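Long-range contact in endoglucanase (Fervidobacterium pennivorans DSM 9078, PDB 6KDD), which probably hydrolyses beta-glucosidic linkages, as a glycoside hydrolase family 5 enzyme built on a TIM barrel: residues F80-K85 with A127-D132. Sequence-based numbering, arbitrary orientation.
Sequences FLERVK and AKFFKD
Leu81 lies over one face of the Phe129 ring, in a contact between two neighbouring outer helices of the TIM barrel, 78-93 and 112-129. Leu81 CD2 stands 4.0 Å from the centroid of the Phe129 ring and only 15° off the ring normal, a CH-pi contact, while Leu81 CD1 meets the rim at Phe129 CD2 (3.9 Å); the two side chains run antiparallel past one another, which brings CD2 over the ring. With CG anti to the backbone N (chi1 -168°), Phe129 reaches out from the last turn of its helix towards 80-85. There the aliphatic part of Lys85 crosses it at about a right angle, and Lys85 CD reaches the ring edge at Phe129 CZ (3.7 Å). An alanine in place of Phe129 would probably open a gap under Leu81 CD2, deprive Lys85 CD of the ring edge it packs on and take away the edge that covers one face of Phe130. Beyond them, the Lys85 ammonium turns to Asp89 and Tyr133, in a salt bridge and a hydrogen bond respectively.

Phe130, the first residue to leave the helical conformation, sends its ring inward, where Leu137 and Phe139 of strand 137-140 also touch it. Phe129 CD1 sits 3.5 Å above the centre of this ring, so the two phenyl groups pack edge against face. No hydrogen bond joins the two segments. Lys85 CA lies at the Phe130 edge, 4.0 Å from CZ, and Val84 CG1 approaches Phe130 CZ obliquely at 4.2 Å.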
ATOM      1  N   PHE A  80      -1.074  18.448 -11.327  1.00 27.52           N
ATOM      2  CA  PHE A  80      -0.833  17.289 -10.478  1.00 25.66           C
ATOM      3  C   PHE A  80      -1.602  16.103 -11.054  1.00 24.59           C
ATOM      4  O   PHE A  80      -1.058  15.002 -11.136  1.00 22.42           O
ATOM      5  CB  PHE A  80      -1.177  17.518  -8.995  1.00 25.60           C
ATOM      6  CG  PHE A  80      -0.600  16.448  -8.101  1.00 23.86           C
ATOM      7  CD1 PHE A  80       0.780  16.306  -7.969  1.00 23.20           C
ATOM      8  CD2 PHE A  80      -1.422  15.489  -7.525  1.00 24.42           C
ATOM      9  CE1 PHE A  80       1.322  15.264  -7.223  1.00 26.05           C
ATOM     10  CE2 PHE A  80      -0.875  14.449  -6.776  1.00 21.32           C
ATOM     11  CZ  PHE A  80       0.496  14.340  -6.632  1.00 19.42           C
ATOM     12  N   LEU A  81      -2.880  16.305 -11.397  1.00 27.02           N
ATOM     13  CA  LEU A  81      -3.648  15.196 -11.955  1.00 26.18           C
ATOM     14  C   LEU A  81      -2.973  14.642 -13.203  1.00 22.73           C
ATOM     15  O   LEU A  81      -3.038  13.430 -13.422  1.00 22.39           O
ATOM     16  CB  LEU A  81      -5.091  15.616 -12.295  1.00 27.25           C
ATOM     17  CG  LEU A  81      -6.120  15.193 -11.264  1.00 31.46           C
ATOM     18  CD1 LEU A  81      -7.457  15.888 -11.496  1.00 38.84           C
ATOM     19  CD2 LEU A  81      -6.257  13.677 -11.202  1.00 29.87           C
ATOM     20  N   GLU A  82      -2.423  15.528 -14.057  1.00 24.02           N
ATOM     21  CA  GLU A  82      -1.773  15.093 -15.300  1.00 26.27           C
ATOM     22  C   GLU A  82      -0.498  14.305 -15.020  1.00 22.41           C
ATOM     23  O   GLU A  82      -0.170  13.352 -15.731  1.00 20.52           O
ATOM     24  CB  GLU A  82      -1.358  16.257 -16.201  1.00 30.94           C
ATOM     25  CG  GLU A  82      -2.471  17.244 -16.433  1.00 43.30           C
ATOM     26  CD  GLU A  82      -3.513  16.917 -17.484  1.00 52.45           C
ATOM     27  OE1 GLU A  82      -3.692  15.708 -17.802  1.00 48.86           O
ATOM     28  OE2 GLU A  82      -4.142  17.890 -17.996  1.00 54.86           O
ATOM     29  N   ARG A  83       0.246  14.728 -14.002  1.00 20.94           N
ATOM     30  CA  ARG A  83       1.386  13.930 -13.559  1.00 22.18           C
ATOM     31  C   ARG A  83       0.958  12.530 -13.087  1.00 17.92           C
ATOM     32  O   ARG A  83       1.613  11.550 -13.457  1.00 20.39           O
ATOM     33  CB  ARG A  83       2.203  14.648 -12.473  1.00 22.17           C
ATOM     34  CG  ARG A  83       3.308  13.770 -11.909  1.00 25.38           C
ATOM     35  CD  ARG A  83       4.361  13.512 -12.959  1.00 23.32           C
ATOM     36  NE  ARG A  83       5.445  12.747 -12.365  1.00 26.76           N
ATOM     37  CZ  ARG A  83       6.227  11.865 -13.011  1.00 26.49           C
ATOM     38  NH1 ARG A  83       6.059  11.623 -14.304  1.00 22.35           N
ATOM     39  NH2 ARG A  83       7.120  11.167 -12.328  1.00 24.02           N
ATOM     40  N   VAL A  84      -0.066  12.417 -12.240  1.00 16.43           N
ATOM     41  CA  VAL A  84      -0.484  11.096 -11.800  1.00 17.40           C
ATOM     42  C   VAL A  84      -0.981  10.318 -13.033  1.00 18.07           C
ATOM     43  O   VAL A  84      -0.679   9.152 -13.177  1.00 17.75           O
ATOM     44  CB  VAL A  84      -1.543  11.158 -10.675  1.00 16.75           C
ATOM     45  CG1 VAL A  84      -2.166   9.810 -10.367  1.00 14.21           C
ATOM     46  CG2 VAL A  84      -1.022  11.868  -9.411  1.00 18.71           C
ATOM     47  N   LYS A  85      -1.721  10.972 -13.943  1.00 17.97           N
ATOM     48  CA  LYS A  85      -2.170  10.259 -15.154  1.00 18.26           C
ATOM     49  C   LYS A  85      -0.995   9.670 -15.932  1.00 18.15           C
ATOM     50  O   LYS A  85      -1.062   8.518 -16.418  1.00 19.57           O
ATOM     51  CB  LYS A  85      -3.020  11.170 -16.050  1.00 18.50           C
ATOM     52  CG  LYS A  85      -3.545  10.505 -17.330  1.00 21.46           C
ATOM     53  CD  LYS A  85      -4.411  11.460 -18.112  1.00 21.87           C
ATOM     54  CE  LYS A  85      -4.763  11.094 -19.545  1.00 29.83           C
ATOM     55  NZ  LYS A  85      -4.437   9.711 -19.934  1.00 26.20           N
ATOM     56  N   ALA A 127     -12.047   9.600  -8.974  1.00 23.16           N
ATOM     57  CA  ALA A 127     -12.932   8.580  -9.508  1.00 27.53           C
ATOM     58  C   ALA A 127     -13.500   9.047 -10.848  1.00 27.38           C
ATOM     59  O   ALA A 127     -13.583   8.248 -11.785  1.00 27.95           O
ATOM     60  CB  ALA A 127     -14.017   8.239  -8.501  1.00 29.52           C
ATOM     61  N   LYS A 128     -13.808  10.343 -10.940  1.00 29.66           N
ATOM     62  CA  LYS A 128     -14.366  10.896 -12.168  1.00 33.40           C
ATOM     63  C   LYS A 128     -13.300  10.921 -13.256  1.00 32.63           C
ATOM     64  O   LYS A 128     -13.551  10.488 -14.374  1.00 26.30           O
ATOM     65  CB  LYS A 128     -14.878  12.321 -11.952  1.00 35.61           C
ATOM     66  CG  LYS A 128     -16.324  12.381 -11.479  1.00 48.82           C
ATOM     67  CD  LYS A 128     -16.922  13.771 -11.462  1.00 49.33           C
ATOM     68  CE  LYS A 128     -18.345  13.780 -10.950  1.00 50.37           C
ATOM     69  NZ  LYS A 128     -18.604  14.993 -10.141  1.00 48.03           N
ATOM     70  N   PHE A 129     -12.115  11.432 -12.904  1.00 24.69           N
ATOM     71  CA  PHE A 129     -10.991  11.488 -13.818  1.00 23.81           C
ATOM     72  C   PHE A 129     -10.638  10.121 -14.410  1.00 23.57           C
ATOM     73  O   PHE A 129     -10.380  10.049 -15.614  1.00 21.99           O
ATOM     74  CB  PHE A 129      -9.798  12.149 -13.115  1.00 24.15           C
ATOM     75  CG  PHE A 129      -8.671  12.512 -14.045  1.00 25.43           C
ATOM     76  CD1 PHE A 129      -7.679  11.584 -14.352  1.00 24.91           C
ATOM     77  CD2 PHE A 129      -8.592  13.786 -14.595  1.00 30.28           C
ATOM     78  CE1 PHE A 129      -6.644  11.934 -15.209  1.00 26.74           C
ATOM     79  CE2 PHE A 129      -7.553  14.132 -15.444  1.00 28.46           C
ATOM     80  CZ  PHE A 129      -6.572  13.209 -15.736  1.00 29.78           C
ATOM     81  N   PHE A 130     -10.623   9.045 -13.584  1.00 21.72           N
ATOM     82  CA  PHE A 130     -10.177   7.741 -14.053  1.00 21.76           C
ATOM     83  C   PHE A 130     -11.345   6.797 -14.392  1.00 19.62           C
ATOM     84  O   PHE A 130     -11.154   5.594 -14.517  1.00 20.92           O
ATOM     85  CB  PHE A 130      -9.178   7.098 -13.060  1.00 21.23           C
ATOM     86  CG  PHE A 130      -7.836   7.785 -13.040  1.00 21.34           C
ATOM     87  CD1 PHE A 130      -6.898   7.565 -14.052  1.00 19.86           C
ATOM     88  CD2 PHE A 130      -7.479   8.626 -11.990  1.00 23.69           C
ATOM     89  CE1 PHE A 130      -5.659   8.214 -14.050  1.00 21.29           C
ATOM     90  CE2 PHE A 130      -6.235   9.259 -11.982  1.00 21.44           C
ATOM     91  CZ  PHE A 130      -5.325   9.057 -13.006  1.00 22.54           C
ATOM     92  N   LYS A 131     -12.557   7.314 -14.589  1.00 21.85           N
ATOM     93  CA  LYS A 131     -13.686   6.397 -14.583  1.00 26.94           C
ATOM     94  C   LYS A 131     -13.601   5.440 -15.769  1.00 23.12           C
ATOM     95  O   LYS A 131     -14.011   4.287 -15.669  1.00 25.21           O
ATOM     96  CB  LYS A 131     -15.008   7.172 -14.532  1.00 31.01           C
ATOM     97  CG  LYS A 131     -15.292   8.065 -15.729  1.00 35.98           C
ATOM     98  CD  LYS A 131     -16.682   8.727 -15.675  1.00 41.34           C
ATOM     99  CE  LYS A 131     -17.653   8.131 -16.673  1.00 39.98           C
ATOM    100  NZ  LYS A 131     -18.444   7.026 -16.083  1.00 48.11           N
ATOM    101  N   ASP A 132     -13.025   5.916 -16.878  1.00 26.13           N
ATOM    102  CA  ASP A 132     -13.057   5.175 -18.137  1.00 27.20           C
ATOM    103  C   ASP A 132     -11.832   4.268 -18.267  1.00 28.19           C
ATOM    104  O   ASP A 132     -11.688   3.561 -19.262  1.00 24.50           O
ATOM    105  CB  ASP A 132     -13.290   6.132 -19.318  1.00 28.64           C
ATOM    106  CG  ASP A 132     -14.723   6.653 -19.303  1.00 34.20           C
ATOM    107  OD1 ASP A 132     -15.609   5.810 -19.203  1.00 36.38           O
ATOM    108  OD2 ASP A 132     -14.930   7.895 -19.256  1.00 35.24           O
TER